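Local atomic coordinates of cobalamin biosynthesis protein CobN (Mycobacterium tuberculosis, PDB entry 7C6O), a protein that probably serves as the catalytic large subunit of cobaltochelatase, the ATP-dependent enzyme that inserts cobalt into the corrin ring during cobalamin biosynthesis. Residues A[781-784]-A[785-788]. Sequence-based numbering, arbitrary orientation.
Sequences TGNA and DAAA
Asn783 caps the first turn of the helix that follows it: its OD1 accepts from Ala786 N at 3.1 Å, the hydrogen bond of a side-chain N-cap. The N-H points almost straight at the oxygen (167°), yet Ala786 N stands above the carbonyl plane of the amide, 60° out of it, so the donor does not use a lone pair of OD1. Asn783 CB also packs 3.7 Å from Ala786 CB. The first torsion (chi1 -168°) swings CG away from the Asn783 N onto the side of the outgoing chain, and the rotation of the amide then sets OD1 toward Ala786 N. The main chain of the same residue adds a second grip, Asn783 O accepting from Ala787 N at 2.9 Å, and the next helical bond joins Ala788 N to Ala784 O. One residue therefore serves two successive N-H groups of the opening turn, one through its side chain and one through its carbonyl.

Behind the cap, Thr781 OG1 accepts from Asn783 N at 2.9 Å, closing an ST turn around Gly782 that ties the amide N of the capping residue to the side chain two residues back. With OG1 turned away from its own N, the Thr781 methyl is directed at the helix, where CG2 packs 3.8 Å from Ala787 CB. On the amide's other branch, Asn783 ND2 makes a weak hydrogen bond to Ala739 O, while Leu740 touches both Asn783 and Ala786. Thr781 to Asn783 thus join helix 776-780 to helix 784-801, which starts directly after the N-cap, with the end of helix 736-739 and the loop after it packed against this corner.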
loop_
_atom_site.group_PDB
_atom_site.type_symbol
_atom_site.label_atom_id
_atom_site.label_comp_id
_atom_site.label_asym_id
_atom_site.label_seq_id
_atom_site.Cartn_x
_atom_site.Cartn_y
_atom_site.Cartn_z
ATOM N N THR A 781 29.770 1.074 -28.799
ATOM C CA THR A 781 30.299 -0.215 -28.379
ATOM C C THR A 781 30.049 -1.258 -29.457
ATOM O O THR A 781 28.983 -1.280 -30.079
ATOM C CB THR A 781 29.674 -0.674 -27.053
ATOM O OG1 THR A 781 30.133 -1.993 -26.735
ATOM C CG2 THR A 781 28.150 -0.677 -27.141
ATOM N N GLY A 782 31.045 -2.115 -29.674
ATOM C CA GLY A 782 30.883 -3.289 -30.503
ATOM C C GLY A 782 30.208 -4.447 -29.812
ATOM O O GLY A 782 29.982 -5.493 -30.427
ATOM N N ASN A 783 29.886 -4.280 -28.532
ATOM C CA ASN A 783 29.156 -5.278 -27.760
ATOM C C ASN A 783 27.672 -5.132 -28.074
ATOM O O ASN A 783 27.054 -4.122 -27.719
ATOM C CB ASN A 783 29.436 -5.095 -26.269
ATOM C CG ASN A 783 28.941 -6.255 -25.424
ATOM O OD1 ASN A 783 27.842 -6.774 -25.629
ATOM N ND2 ASN A 783 29.758 -6.666 -24.460
ATOM N N ALA A 784 27.103 -6.136 -28.748
ATOM C CA ALA A 784 25.703 -6.056 -29.156
ATOM C C ALA A 784 24.776 -5.979 -27.951
ATOM O O ALA A 784 23.813 -5.205 -27.949
ATOM C CB ALA A 784 25.343 -7.256 -30.032
ATOM N N ASP A 785 25.051 -6.777 -26.916
ATOM C CA ASP A 785 24.216 -6.748 -25.718
ATOM C C ASP A 785 24.312 -5.399 -25.017
ATOM O O ASP A 785 23.295 -4.825 -24.610
ATOM C CB ASP A 785 24.618 -7.881 -24.774
ATOM C CG ASP A 785 24.171 -9.240 -25.271
ATOM O OD1 ASP A 785 23.058 -9.329 -25.833
ATOM O OD2 ASP A 785 24.929 -10.218 -25.102
ATOM N N ALA A 786 25.530 -4.875 -24.871
ATOM C CA ALA A 786 25.699 -3.576 -24.228
ATOM C C ALA A 786 25.030 -2.470 -25.033
ATOM O O ALA A 786 24.451 -1.540 -24.461
ATOM C CB ALA A 786 27.184 -3.273 -24.031
ATOM N N ALA A 787 25.094 -2.554 -26.365
ATOM C CA ALA A 787 24.434 -1.552 -27.193
ATOM C C ALA A 787 22.920 -1.607 -27.035
ATOM O O ALA A 787 22.254 -0.564 -27.079
ATOM C CB ALA A 787 24.830 -1.733 -28.658
ATOM N N ALA A 788 22.361 -2.804 -26.847
ATOM C CA ALA A 788 20.922 -2.918 -26.630
ATOM C C ALA A 788 20.514 -2.283 -25.307
ATOM O O ALA A 788 19.430 -1.695 -25.202
ATOM C CB ALA A 788 20.495 -4.384 -26.678
#